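Enterotoxin type A (Staphylococcus aureus, PDB 1ESF) acts as a superantigen that activates the host immune system by binding MHC class II and T-cell receptor molecules, and causes staphylococcal food poisoning. Local coordinates at residues A[68-73]-A[106-111]; A[39-44]-A[85-90]; A[47-52]-A[72-77]. All coordinates share one frame; numbering follows the deposited sequence.

Contact 1: A[68-73]-A[106-111]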
loop_
_atom_site.group_PDB
_atom_site.type_symbol
_atom_site.label_atom_id
_atom_site.label_comp_id
_atom_site.label_asym_id
_atom_site.label_seq_id
_atom_site.Cartn_x
_atom_site.Cartn_y
_atom_site.Cartn_z
ATOM N N LEU A 68 -6.852 -13.128 -7.743
ATOM C CA LEU A 68 -7.321 -13.653 -6.469
ATOM C C LEU A 68 -7.021 -12.650 -5.349
ATOM O O LEU A 68 -5.872 -12.282 -5.187
ATOM C CB LEU A 68 -6.648 -14.996 -6.194
ATOM C CG LEU A 68 -7.091 -15.590 -4.874
ATOM C CD1 LEU A 68 -8.488 -16.196 -5.039
ATOM C CD2 LEU A 68 -6.076 -16.618 -4.485
ATOM N N VAL A 69 -8.041 -12.149 -4.645
ATOM C CA VAL A 69 -7.851 -11.197 -3.541
ATOM C C VAL A 69 -8.025 -11.882 -2.230
ATOM O O VAL A 69 -9.038 -12.508 -1.961
ATOM C CB VAL A 69 -8.802 -10.018 -3.557
ATOM C CG1 VAL A 69 -8.416 -9.035 -2.469
ATOM C CG2 VAL A 69 -8.762 -9.360 -4.902
ATOM N N ASP A 70 -7.071 -11.622 -1.364
ATOM C CA ASP A 70 -6.993 -12.248 -0.065
ATOM C C ASP A 70 -7.228 -11.247 1.044
ATOM O O ASP A 70 -6.565 -10.218 1.085
ATOM C CB ASP A 70 -5.578 -12.781 0.029
ATOM C CG ASP A 70 -5.427 -13.920 0.962
ATOM O OD1 ASP A 70 -5.422 -13.701 2.176
ATOM O OD2 ASP A 70 -5.228 -15.034 0.460
ATOM N N PHE A 71 -8.118 -11.598 1.964
ATOM C CA PHE A 71 -8.465 -10.764 3.101
ATOM C C PHE A 71 -8.113 -11.506 4.379
ATOM O O PHE A 71 -7.773 -12.653 4.345
ATOM C CB PHE A 71 -9.970 -10.474 3.136
ATOM C CG PHE A 71 -10.492 -9.805 1.911
ATOM C CD1 PHE A 71 -10.830 -10.544 0.796
ATOM C CD2 PHE A 71 -10.597 -8.418 1.868
ATOM C CE1 PHE A 71 -11.268 -9.918 -0.355
ATOM C CE2 PHE A 71 -11.027 -7.782 0.741
ATOM C CZ PHE A 71 -11.367 -8.529 -0.388
ATOM N N ASP A 72 -8.263 -10.819 5.500
ATOM C CA ASP A 72 -7.967 -11.331 6.827
ATOM C C ASP A 72 -8.960 -12.416 7.200
ATOM O O ASP A 72 -8.671 -13.259 8.073
ATOM C CB ASP A 72 -8.174 -10.230 7.886
ATOM C CG ASP A 72 -6.916 -9.536 8.301
ATOM O OD1 ASP A 72 -5.821 -9.827 7.791
ATOM O OD2 ASP A 72 -7.042 -8.667 9.181
ATOM N N SER A 73 -10.163 -12.330 6.642
ATOM C CA SER A 73 -11.178 -13.276 6.991
ATOM C C SER A 73 -12.409 -13.273 6.129
ATOM O O SER A 73 -12.631 -12.395 5.295
ATOM C CB SER A 73 -11.579 -13.052 8.463
ATOM O OG SER A 73 -12.296 -11.844 8.682
ATOM N N CYS A 106 -2.153 -12.644 -7.527
ATOM C CA CYS A 106 -2.653 -12.501 -6.160
ATOM C C CYS A 106 -2.435 -11.104 -5.619
ATOM O O CYS A 106 -1.424 -10.476 -5.912
ATOM C CB CYS A 106 -1.957 -13.549 -5.246
ATOM S SG CYS A 106 -2.469 -15.307 -5.351
ATOM N N MET A 107 -3.369 -10.649 -4.803
ATOM C CA MET A 107 -3.301 -9.315 -4.209
ATOM C C MET A 107 -3.889 -9.404 -2.831
ATOM O O MET A 107 -4.685 -10.289 -2.569
ATOM C CB MET A 107 -4.155 -8.348 -5.034
ATOM C CG MET A 107 -4.360 -6.964 -4.462
ATOM S SD MET A 107 -4.964 -5.958 -5.764
ATOM C CE MET A 107 -6.515 -5.702 -5.291
ATOM N N TYR A 108 -3.445 -8.521 -1.942
ATOM C CA TYR A 108 -3.952 -8.422 -0.588
ATOM C C TYR A 108 -4.822 -7.174 -0.470
ATOM O O TYR A 108 -4.361 -6.071 -0.746
ATOM C CB TYR A 108 -2.787 -8.301 0.400
ATOM C CG TYR A 108 -1.999 -9.562 0.509
ATOM C CD1 TYR A 108 -2.566 -10.670 1.086
ATOM C CD2 TYR A 108 -0.698 -9.649 0.077
ATOM C CE1 TYR A 108 -1.876 -11.819 1.224
ATOM C CE2 TYR A 108 0.008 -10.810 0.232
ATOM C CZ TYR A 108 -0.599 -11.875 0.812
ATOM O OH TYR A 108 0.043 -13.047 1.067
ATOM N N GLY A 109 -6.074 -7.356 -0.068
ATOM C CA GLY A 109 -6.991 -6.245 0.110
ATOM C C GLY A 109 -7.094 -5.432 -1.148
ATOM O O GLY A 109 -7.075 -5.988 -2.253
ATOM N N GLY A 110 -7.182 -4.114 -0.976
ATOM C CA GLY A 110 -7.320 -3.185 -2.109
ATOM C C GLY A 110 -8.729 -3.008 -2.724
ATOM O O GLY A 110 -8.881 -2.454 -3.775
ATOM N N VAL A 111 -9.761 -3.384 -1.993
ATOM C CA VAL A 111 -11.125 -3.350 -2.425
ATOM C C VAL A 111 -11.938 -2.361 -1.633
ATOM O O VAL A 111 -11.913 -2.359 -0.424
ATOM C CB VAL A 111 -11.710 -4.787 -2.256
ATOM C CG1 VAL A 111 -13.188 -4.894 -2.763
ATOM C CG2 VAL A 111 -10.817 -5.773 -3.017
#
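Leu68 O takes the N-H of Met107 at 3.0 Å, the first of three backbone bonds that join strands 66-70 and 104-113 in parallel. Asp70 then uses both its N-H and its C=O. Its N donates to Met107 O at 3.0 Å. Its O accepts from Gly109 N at 3.1 Å. CA-H groups of Cys106, Val69 and Tyr108 also approach these same three carbonyl oxygens.

Asp70 and Tyr108 lie side by side and point the same way, with carboxylate and ring planes 69° apart. The touch is made by carbon: Asp70 CB sits 3.8 Å from Tyr108 CD1. The polar ends look to other partners. Asp70 OD1 forms a salt bridge with Arg214, and OD2 a weak hydrogen bond with His50. Tyr108 OH is bonded to the backbone oxygen of Asn207. Leu68 shares this face, where its CD2 meets SG of Cys106, half of the disulfide with Cys96.

The other face carries Val69 and Met107. With CG1 of Val69 anti to its backbone N (chi1 -174°), that methyl lies 3.3 Å from Gly109 O and also reaches Val111 CG2. Past the strand end, the Phe71 ring crosses Val111 at about a right angle, its CZ 3.8 Å from CG2 of Val111. Gly109 O is buried with no polar partner in the model.

This is a parallel pairing inside the OB-fold barrel of the toxin. One face is apolar. The other combines the disulfide with polar groups that reach Asn207 and Arg214, far along the chain. Through these two residues the polar face probably helps join the barrel to the C-terminal beta-grasp part.

Contact 2: A[39-44]-A[85-90]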
loop_
_atom_site.group_PDB
_atom_site.type_symbol
_atom_site.label_atom_id
_atom_site.label_comp_id
_atom_site.label_asym_id
_atom_site.label_seq_id
_atom_site.Cartn_x
_atom_site.Cartn_y
_atom_site.Cartn_z
ATOM N N GLU A 39 -12.402 0.096 -11.800
ATOM C CA GLU A 39 -13.616 0.450 -11.147
ATOM C C GLU A 39 -14.753 -0.363 -11.704
ATOM O O GLU A 39 -14.672 -0.872 -12.825
ATOM C CB GLU A 39 -13.939 1.944 -11.352
ATOM C CG GLU A 39 -12.782 2.899 -11.758
ATOM C CD GLU A 39 -11.945 3.466 -10.583
ATOM O OE1 GLU A 39 -12.538 4.130 -9.692
ATOM O OE2 GLU A 39 -10.686 3.294 -10.585
ATOM N N ASN A 40 -15.790 -0.487 -10.874
ATOM C CA ASN A 40 -17.024 -1.154 -11.188
ATOM C C ASN A 40 -16.888 -2.621 -11.583
ATOM O O ASN A 40 -17.208 -3.018 -12.709
ATOM C CB ASN A 40 -17.695 -0.347 -12.287
ATOM C CG ASN A 40 -19.181 -0.539 -12.334
ATOM O OD1 ASN A 40 -19.847 -0.600 -11.308
ATOM N ND2 ASN A 40 -19.726 -0.545 -13.542
ATOM N N LYS A 41 -16.432 -3.437 -10.638
ATOM C CA LYS A 41 -16.276 -4.868 -10.872
ATOM C C LYS A 41 -17.027 -5.618 -9.770
ATOM O O LYS A 41 -17.293 -5.063 -8.699
ATOM C CB LYS A 41 -14.794 -5.221 -10.875
ATOM C CG LYS A 41 -14.041 -4.680 -12.047
ATOM C CD LYS A 41 -13.820 -5.799 -13.073
ATOM C CE LYS A 41 -13.096 -5.326 -14.368
ATOM N NZ LYS A 41 -12.466 -6.442 -15.189
ATOM N N GLU A 42 -17.358 -6.878 -10.017
ATOM C CA GLU A 42 -18.093 -7.666 -9.022
ATOM C C GLU A 42 -17.727 -9.142 -9.228
ATOM O O GLU A 42 -17.456 -9.558 -10.355
ATOM C CB GLU A 42 -19.618 -7.541 -9.252
ATOM C CG GLU A 42 -20.018 -8.378 -10.522
ATOM C CD GLU A 42 -21.322 -7.988 -11.227
ATOM O OE1 GLU A 42 -22.373 -8.500 -10.772
ATOM O OE2 GLU A 42 -21.278 -7.246 -12.257
ATOM N N SER A 43 -17.723 -9.913 -8.143
ATOM C CA SER A 43 -17.475 -11.346 -8.198
ATOM C C SER A 43 -18.021 -12.000 -6.981
ATOM O O SER A 43 -18.042 -11.407 -5.907
ATOM C CB SER A 43 -16.008 -11.701 -8.249
ATOM O OG SER A 43 -15.914 -13.112 -8.210
ATOM N N HIS A 44 -18.616 -13.170 -7.154
ATOM C CA HIS A 44 -19.030 -13.870 -5.953
ATOM C C HIS A 44 -18.334 -15.232 -5.897
ATOM O O HIS A 44 -18.654 -16.071 -5.072
ATOM C CB HIS A 44 -20.559 -13.876 -5.669
ATOM C CG HIS A 44 -21.411 -14.369 -6.794
ATOM N ND1 HIS A 44 -22.169 -13.520 -7.575
ATOM C CD2 HIS A 44 -21.640 -15.621 -7.262
ATOM C CE1 HIS A 44 -22.826 -14.227 -8.477
ATOM N NE2 HIS A 44 -22.523 -15.505 -8.308
ATOM N N VAL A 85 -17.596 -3.212 -6.628
ATOM C CA VAL A 85 -16.367 -2.793 -5.935
ATOM C C VAL A 85 -15.369 -2.128 -6.868
ATOM O O VAL A 85 -15.450 -2.357 -8.069
ATOM C CB VAL A 85 -15.639 -4.099 -5.308
ATOM C CG1 VAL A 85 -16.533 -4.820 -4.310
ATOM C CG2 VAL A 85 -15.253 -5.119 -6.408
ATOM N N ASP A 86 -14.453 -1.309 -6.320
ATOM C CA ASP A 86 -13.359 -0.685 -7.087
ATOM C C ASP A 86 -12.094 -1.369 -6.578
ATOM O O ASP A 86 -12.052 -1.765 -5.440
ATOM C CB ASP A 86 -13.204 0.819 -6.779
ATOM C CG ASP A 86 -14.359 1.666 -7.308
ATOM O OD1 ASP A 86 -14.900 1.282 -8.327
ATOM O OD2 ASP A 86 -14.734 2.707 -6.736
ATOM N N LEU A 87 -11.064 -1.488 -7.382
ATOM C CA LEU A 87 -9.863 -2.124 -6.927
ATOM C C LEU A 87 -8.612 -1.306 -7.163
ATOM O O LEU A 87 -8.422 -0.773 -8.237
ATOM C CB LEU A 87 -9.672 -3.451 -7.612
ATOM C CG LEU A 87 -10.674 -4.574 -7.316
ATOM C CD1 LEU A 87 -11.850 -4.563 -8.295
ATOM C CD2 LEU A 87 -9.934 -5.840 -7.475
ATOM N N TYR A 88 -7.746 -1.229 -6.153
ATOM C CA TYR A 88 -6.482 -0.532 -6.266
ATOM C C TYR A 88 -5.439 -1.166 -5.321
ATOM O O TYR A 88 -5.447 -0.908 -4.112
ATOM C CB TYR A 88 -6.669 0.945 -5.938
ATOM C CG TYR A 88 -5.498 1.824 -6.338
ATOM C CD1 TYR A 88 -4.169 1.557 -5.900
ATOM C CD2 TYR A 88 -5.714 2.931 -7.130
ATOM C CE1 TYR A 88 -3.119 2.379 -6.261
ATOM C CE2 TYR A 88 -4.669 3.761 -7.484
ATOM C CZ TYR A 88 -3.382 3.483 -7.054
ATOM O OH TYR A 88 -2.403 4.356 -7.459
ATOM N N GLY A 89 -4.515 -1.942 -5.879
ATOM C CA GLY A 89 -3.473 -2.584 -5.072
ATOM C C GLY A 89 -2.375 -3.184 -5.933
ATOM O O GLY A 89 -2.458 -3.138 -7.181
ATOM N N ALA A 90 -1.363 -3.770 -5.295
ATOM C CA ALA A 90 -0.252 -4.367 -6.017
ATOM C C ALA A 90 -0.446 -5.860 -6.089
ATOM O O ALA A 90 -0.880 -6.492 -5.135
ATOM C CB ALA A 90 1.041 -4.047 -5.345
HETATM O O HOH W 1 -9.731 2.005 -7.975
#
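Asn40 and Lys41 both face Val85, which makes a G1 beta bulge at the corner where the chain turns. Asn40 holds the positive phi of the bulge (59°). Its N-H goes to a side chain: Asp86 OD1 accepts it at 3.2 Å, met nearly along the C-O axis. Lys41, the second bulge residue, forms an antiparallel hydrogen-bonded pair with Val85. Lys41 N donates to Val85 O at 3.0 Å, and Val85 N donates back to Lys41 O at 2.8 Å. Both bonds are close to straight.

Asp86 OD1 has a second donor in His114 ND1, so one carboxylate oxygen holds both the bulge and a neighbouring loop. The same oxygen lies 3.2 Å from Glu39 CB. The Glu39 chain bends at chi2 (-85°), and its carboxylate comes near that of Asp86, the two planes 35° apart. Glu39 OE1 is 3.9 Å from Asp86 OD1. These like charges would be expected to repel. Arg118 forms a long, weak ion pair with Glu39 OE1 and probably offsets part of this. A water donates to Glu39 OE2 and, weakly, to Leu87 O.

In the OB-fold domain these segments belong to strands 35-41 and 85-92. Strand 35-41 is outermost in the five-stranded mixed sheet, and strand 85-92 lies between it and strand 104-113.

Lys41 and Val85 put their side chains on the same face. Lys41 CB packs 4.0 Å from Leu87 CD1, while the chain beyond CB turns off from the strand. Val85 CG2 lies between the backbone N and the carbonyl carbon, which brings it 3.1 Å from Lys41 O. On this face Phe54 touches both Lys41 and Val85. Val111 of strand 104-113 packs against Val85, and Met107 against Leu87.

Contact 3: A[47-52]-A[72-77]; sequences FLQHTI and DSKDIV
His50 and Lys74 bring their CA atoms within 4.3 Å where the type I turn Leu48 to Thr51 meets the first turn of helix 74-80, with no direct hydrogen bond between the segments. Ser73 is the N-cap residue, and its O accepts from Val77 N.

Val77 carries the contact with the turn. Its CG2 presses on the backbone, 3.2 Å from His50 C. Its CG1, anti to the backbone N (chi1 164°), reaches the other way to Ile52 CG1 at 3.9 Å. The Ile52 and Val77 side chains run alongside one another, pointing opposite ways.

Gln49 and Lys74 cross at about a right angle. The extended lysine lays its methylenes by the amide, with CD 3.2 Å from Gln49 NE2. Gln49 NE2 also lies 3.5 Å from Lys74 NZ, but both are donors and do not bond. A water closes the polar side: it donates to Gln49 OE1 at 2.9 Å and accepts from Lys74 N at 3.3 Å. His50 CB leans on Ser73 C.

The turn itself is held by Thr51. Its OG1 donates to Leu48 O at 2.8 Å, on a lone pair in the carbonyl plane, and Thr51 N shares that acceptor.

The contact packs the start of helix 74-80 against the entry to strand 51-54, an outermost strand of the OB-fold sheet. Strand 66-70 lies alongside, bonded through Ile52 to Val69, and Phe71 just beyond it touches Ile76 and Val77.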
loop_
_atom_site.group_PDB
_atom_site.type_symbol
_atom_site.label_atom_id
_atom_site.label_comp_id
_atom_site.label_asym_id
_atom_site.label_seq_id
_atom_site.Cartn_x
_atom_site.Cartn_y
_atom_site.Cartn_z
ATOM N N PHE A 47 -12.108 -19.130 -3.826
ATOM C CA PHE A 47 -11.140 -20.222 -3.837
ATOM C C PHE A 47 -11.309 -20.556 -2.325
ATOM O O PHE A 47 -12.309 -21.200 -1.970
ATOM C CB PHE A 47 -9.772 -19.668 -4.187
ATOM C CG PHE A 47 -8.661 -20.566 -3.834
ATOM C CD1 PHE A 47 -8.643 -21.875 -4.297
ATOM C CD2 PHE A 47 -7.655 -20.127 -2.983
ATOM C CE1 PHE A 47 -7.623 -22.754 -3.904
ATOM C CE2 PHE A 47 -6.653 -20.966 -2.590
ATOM C CZ PHE A 47 -6.623 -22.294 -3.044
ATOM N N LEU A 48 -10.454 -20.048 -1.427
ATOM C CA LEU A 48 -10.674 -20.293 0.011
ATOM C C LEU A 48 -11.701 -19.266 0.541
ATOM O O LEU A 48 -11.876 -18.215 -0.038
ATOM C CB LEU A 48 -9.389 -20.231 0.836
ATOM C CG LEU A 48 -8.391 -21.384 0.705
ATOM C CD1 LEU A 48 -7.814 -21.602 2.074
ATOM C CD2 LEU A 48 -9.052 -22.679 0.179
ATOM N N GLN A 49 -12.318 -19.523 1.681
ATOM C CA GLN A 49 -13.339 -18.626 2.185
ATOM C C GLN A 49 -12.991 -17.186 2.481
ATOM O O GLN A 49 -13.865 -16.319 2.481
ATOM C CB GLN A 49 -14.032 -19.241 3.396
ATOM C CG GLN A 49 -13.115 -19.505 4.578
ATOM C CD GLN A 49 -13.881 -19.790 5.905
ATOM O OE1 GLN A 49 -13.285 -19.673 6.981
ATOM N NE2 GLN A 49 -15.180 -20.147 5.828
ATOM N N HIS A 50 -11.713 -16.910 2.681
ATOM C CA HIS A 50 -11.304 -15.553 3.012
ATOM C C HIS A 50 -10.826 -14.867 1.795
ATOM O O HIS A 50 -10.095 -13.908 1.893
ATOM C CB HIS A 50 -10.165 -15.574 4.029
ATOM C CG HIS A 50 -8.918 -16.205 3.492
ATOM N ND1 HIS A 50 -8.884 -17.511 3.043
ATOM C CD2 HIS A 50 -7.705 -15.673 3.206
ATOM C CE1 HIS A 50 -7.707 -17.747 2.497
ATOM N NE2 HIS A 50 -6.975 -16.649 2.584
ATOM N N THR A 51 -11.183 -15.383 0.634
ATOM C CA THR A 51 -10.742 -14.786 -0.635
ATOM C C THR A 51 -11.935 -14.449 -1.587
ATOM O O THR A 51 -13.067 -14.850 -1.330
ATOM C CB THR A 51 -9.695 -15.766 -1.422
ATOM O OG1 THR A 51 -10.370 -16.914 -1.971
ATOM C CG2 THR A 51 -8.551 -16.258 -0.505
ATOM N N ILE A 52 -11.707 -13.626 -2.611
ATOM C CA ILE A 52 -12.718 -13.388 -3.648
ATOM C C ILE A 52 -11.898 -13.594 -4.924
ATOM O O ILE A 52 -10.746 -13.099 -5.047
ATOM C CB ILE A 52 -13.366 -12.004 -3.650
ATOM C CG1 ILE A 52 -14.297 -11.842 -2.451
ATOM C CG2 ILE A 52 -14.148 -11.835 -4.951
ATOM C CD1 ILE A 52 -14.788 -10.391 -2.208
ATOM N N ASP A 72 -8.263 -10.819 5.500
ATOM C CA ASP A 72 -7.967 -11.331 6.827
ATOM C C ASP A 72 -8.960 -12.416 7.200
ATOM O O ASP A 72 -8.671 -13.259 8.073
ATOM C CB ASP A 72 -8.174 -10.230 7.886
ATOM C CG ASP A 72 -6.916 -9.536 8.301
ATOM O OD1 ASP A 72 -5.821 -9.827 7.791
ATOM O OD2 ASP A 72 -7.042 -8.667 9.181
ATOM N N SER A 73 -10.163 -12.330 6.642
ATOM C CA SER A 73 -11.178 -13.276 6.991
ATOM C C SER A 73 -12.409 -13.273 6.129
ATOM O O SER A 73 -12.631 -12.395 5.295
ATOM C CB SER A 73 -11.579 -13.052 8.463
ATOM O OG SER A 73 -12.296 -11.844 8.682
ATOM N N LYS A 74 -13.248 -14.262 6.397
ATOM C CA LYS A 74 -14.511 -14.427 5.712
ATOM C C LYS A 74 -15.406 -13.240 6.058
ATOM O O LYS A 74 -16.144 -12.772 5.207
ATOM C CB LYS A 74 -15.161 -15.726 6.172
ATOM C CG LYS A 74 -16.385 -16.146 5.386
ATOM C CD LYS A 74 -16.883 -17.467 5.915
ATOM C CE LYS A 74 -17.987 -18.006 5.057
ATOM N NZ LYS A 74 -18.545 -19.250 5.679
ATOM N N ASP A 75 -15.300 -12.737 7.291
ATOM C CA ASP A 75 -16.097 -11.589 7.737
ATOM C C ASP A 75 -15.858 -10.403 6.856
ATOM O O ASP A 75 -16.755 -9.600 6.643
ATOM C CB ASP A 75 -15.776 -11.179 9.166
ATOM C CG ASP A 75 -16.363 -12.132 10.212
ATOM O OD1 ASP A 75 -16.873 -13.235 9.874
ATOM O OD2 ASP A 75 -16.298 -11.767 11.403
ATOM N N ILE A 76 -14.626 -10.238 6.402
ATOM C CA ILE A 76 -14.329 -9.137 5.502
ATOM C C ILE A 76 -14.857 -9.511 4.109
ATOM O O ILE A 76 -15.497 -8.699 3.451
ATOM C CB ILE A 76 -12.802 -8.830 5.408
ATOM C CG1 ILE A 76 -12.222 -8.512 6.778
ATOM C CG2 ILE A 76 -12.547 -7.634 4.479
ATOM C CD1 ILE A 76 -10.659 -8.270 6.728
ATOM N N VAL A 77 -14.591 -10.730 3.661
ATOM C CA VAL A 77 -15.038 -11.144 2.353
ATOM C C VAL A 77 -16.518 -10.853 2.130
ATOM O O VAL A 77 -16.920 -10.406 1.048
ATOM C CB VAL A 77 -14.794 -12.624 2.142
ATOM C CG1 VAL A 77 -15.586 -13.129 0.963
ATOM C CG2 VAL A 77 -13.360 -12.840 1.919
HETATM O O HOH W 2 -12.397 -17.075 7.880
#

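Overall arrangement
All three contacts lie in the OB-fold domain and reach one five-stranded mixed sheet, away from the metal site. Its order is 35-41, 85-92, 104-113, 66-70, 51-54. Contact 2 joins the first two strands, contact 1 the third and fourth, and contact 3 sets helix 74-80 against the last. Centres of contacts 1 and 3 are about 8 Å apart, and they share Asp72 and Ser73. The centre of contact 2 is about 10 Å from that of contact 1 and about 15 Å from that of contact 3. Along the chain, contact 3 falls between the segments of contact 2, while contacts 1 and 2 alternate. Ser43, just after strand 35-41, packs on Ile52, consistent with the outermost strands closing a barrel.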